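Local coordinates for enterobactin biosynthesis protein YbdZ (Escherichia coli, PDB 5JA1) that takes part in enterobactin biosynthesis, supporting the catalytic function of EntF, and is required for amino acid adenylation in non-ribosomal peptide synthesis, at residues Y17-A22 with V34-W39. Residues are numbered along the deposited sequence; the frame is centred on the assembly and turned at random.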
loop_
_atom_site.group_PDB
_atom_site.type_symbol
_atom_site.label_atom_id
_atom_site.label_comp_id
_atom_site.label_asym_id
_atom_site.label_seq_id
_atom_site.Cartn_x
_atom_site.Cartn_y
_atom_site.Cartn_z
ATOM N N TYR B 17 23.308 -20.715 7.585
ATOM C CA TYR B 17 23.893 -21.576 6.572
ATOM C C TYR B 17 23.932 -20.846 5.234
ATOM O O TYR B 17 23.255 -19.835 5.024
ATOM C CB TYR B 17 23.083 -22.863 6.400
ATOM C CG TYR B 17 22.983 -23.763 7.610
ATOM C CD1 TYR B 17 23.915 -24.769 7.830
ATOM C CD2 TYR B 17 21.933 -23.635 8.510
ATOM C CE1 TYR B 17 23.818 -25.606 8.924
ATOM C CE2 TYR B 17 21.828 -24.468 9.608
ATOM C CZ TYR B 17 22.772 -25.451 9.811
ATOM O OH TYR B 17 22.669 -26.280 10.904
ATOM N N ILE B 18 24.727 -21.379 4.313
ATOM C CA ILE B 18 24.695 -20.969 2.915
ATOM C C ILE B 18 24.431 -22.214 2.086
ATOM O O ILE B 18 25.253 -23.139 2.063
ATOM C CB ILE B 18 25.991 -20.270 2.479
ATOM C CG1 ILE B 18 26.246 -19.043 3.358
ATOM C CG2 ILE B 18 25.901 -19.862 1.017
ATOM C CD1 ILE B 18 27.388 -18.171 2.885
ATOM N N LEU B 19 23.279 -22.246 1.425
ATOM C CA LEU B 19 22.818 -23.408 0.683
ATOM C C LEU B 19 22.930 -23.160 -0.817
ATOM O O LEU B 19 23.066 -22.022 -1.273
ATOM C CB LEU B 19 21.372 -23.750 1.055
ATOM C CG LEU B 19 21.041 -23.770 2.551
ATOM C CD1 LEU B 19 19.599 -24.198 2.765
ATOM C CD2 LEU B 19 21.993 -24.675 3.321
ATOM N N ARG B 20 22.868 -24.248 -1.582
ATOM C CA ARG B 20 23.020 -24.177 -3.029
ATOM C C ARG B 20 22.174 -25.262 -3.677
ATOM O O ARG B 20 22.207 -26.417 -3.242
ATOM C CB ARG B 20 24.488 -24.336 -3.438
ATOM C CG ARG B 20 24.725 -24.318 -4.937
ATOM C CD ARG B 20 26.164 -24.674 -5.268
ATOM N NE ARG B 20 26.437 -24.569 -6.699
ATOM C CZ ARG B 20 26.230 -25.547 -7.575
ATOM N NH1 ARG B 20 25.743 -26.712 -7.170
ATOM N NH2 ARG B 20 26.507 -25.360 -8.858
ATOM N N ASN B 21 21.430 -24.892 -4.716
ATOM C CA ASN B 21 20.572 -25.824 -5.427
ATOM C C ASN B 21 21.289 -26.351 -6.670
ATOM O O ASN B 21 22.481 -26.108 -6.880
ATOM C CB ASN B 21 19.237 -25.156 -5.773
ATOM C CG ASN B 21 19.404 -23.871 -6.570
ATOM O OD1 ASN B 21 20.440 -23.634 -7.192
ATOM N ND2 ASN B 21 18.374 -23.034 -6.555
ATOM N N ALA B 22 20.552 -27.082 -7.511
ATOM C CA ALA B 22 21.147 -27.646 -8.719
ATOM C C ALA B 22 21.470 -26.570 -9.747
ATOM O O ALA B 22 22.406 -26.732 -10.538
ATOM C CB ALA B 22 20.214 -28.695 -9.325
ATOM N N VAL B 34 14.674 -25.815 10.344
ATOM C CA VAL B 34 14.923 -27.096 9.698
ATOM C C VAL B 34 15.319 -26.878 8.243
ATOM O O VAL B 34 14.672 -26.114 7.520
ATOM C CB VAL B 34 13.687 -27.988 9.789
ATOM N N LEU B 35 16.384 -27.552 7.818
ATOM C CA LEU B 35 16.939 -27.314 6.493
ATOM C C LEU B 35 15.941 -27.719 5.410
ATOM O O LEU B 35 15.239 -28.726 5.554
ATOM C CB LEU B 35 18.245 -28.084 6.308
ATOM C CG LEU B 35 19.459 -27.550 7.068
ATOM C CD1 LEU B 35 20.668 -28.427 6.807
ATOM C CD2 LEU B 35 19.745 -26.108 6.682
ATOM N N PRO B 36 15.851 -26.956 4.324
ATOM C CA PRO B 36 14.900 -27.284 3.260
ATOM C C PRO B 36 15.462 -28.313 2.294
ATOM O O PRO B 36 16.673 -28.420 2.087
ATOM C CB PRO B 36 14.685 -25.936 2.564
ATOM C CG PRO B 36 15.988 -25.228 2.744
ATOM C CD PRO B 36 16.531 -25.669 4.086
ATOM N N ALA B 37 14.550 -29.070 1.690
ATOM C CA ALA B 37 14.932 -30.119 0.757
ATOM C C ALA B 37 15.266 -29.534 -0.610
ATOM O O ALA B 37 14.710 -28.514 -1.028
ATOM C CB ALA B 37 13.813 -31.154 0.624
ATOM N N GLY B 38 16.187 -30.198 -1.306
ATOM C CA GLY B 38 16.648 -29.752 -2.603
ATOM C C GLY B 38 17.830 -28.809 -2.573
ATOM O O GLY B 38 18.225 -28.306 -3.633
ATOM N N TRP B 39 18.405 -28.554 -1.400
ATOM C CA TRP B 39 19.525 -27.637 -1.254
ATOM C C TRP B 39 20.653 -28.328 -0.504
ATOM O O TRP B 39 20.411 -29.075 0.450
ATOM C CB TRP B 39 19.105 -26.361 -0.514
ATOM C CG TRP B 39 18.078 -25.562 -1.247
ATOM C CD1 TRP B 39 16.750 -25.849 -1.366
ATOM C CD2 TRP B 39 18.291 -24.341 -1.962
ATOM N NE1 TRP B 39 16.124 -24.883 -2.117
ATOM C CE2 TRP B 39 17.049 -23.945 -2.496
ATOM C CE3 TRP B 39 19.414 -23.545 -2.206
ATOM C CZ2 TRP B 39 16.898 -22.787 -3.254
ATOM C CZ3 TRP B 39 19.262 -22.396 -2.960
ATOM C CH2 TRP B 39 18.014 -22.028 -3.474
#
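Leu-35 CD2 sits over a face of the Tyr-17 ring in a CH-pi contact, 4.0 Å from its centroid and displaced toward the CD2-CE2 rim, the two side chains crossing at about a right angle. In a second CH-pi contact, Asn-21 CB lies 3.8 Å from the centroid of the six-membered ring of Trp-39, almost on the ring normal. Asn-21 CG stands between its own backbone N and carbonyl carbon (chi1 56°), which brings CG over the same ring face; the amide plane is turned 33° from the ring, and OD1 accepts a hydrogen bond from Gln-25 N. Among apolar contacts, Leu-19 CD1 meets Pro-36 CD tip to tip at 3.6 Å, while Leu-19 CB packs 3.8 Å from Trp-39 CB. An alanine in place of Trp-39 would keep that CB pair but would probably open a gap beside Asn-21, leaving its CB and amide without the indole face. Between backbones, Trp-39 CA makes a CA-H...O contact with Arg-20 O. A type II turn from Pro-36 to Trp-39, with Gly-38 at positive phi, leads the chain toward strand 40-42, which pairs antiparallel with strand 16-20. Pro-36, Ala-37 and Trp-39 also pack on apolar side chains of another protein's chain, so this loop, folded against the three-stranded antiparallel sheet of an MbtH-like protein, forms part of the partner-binding surface.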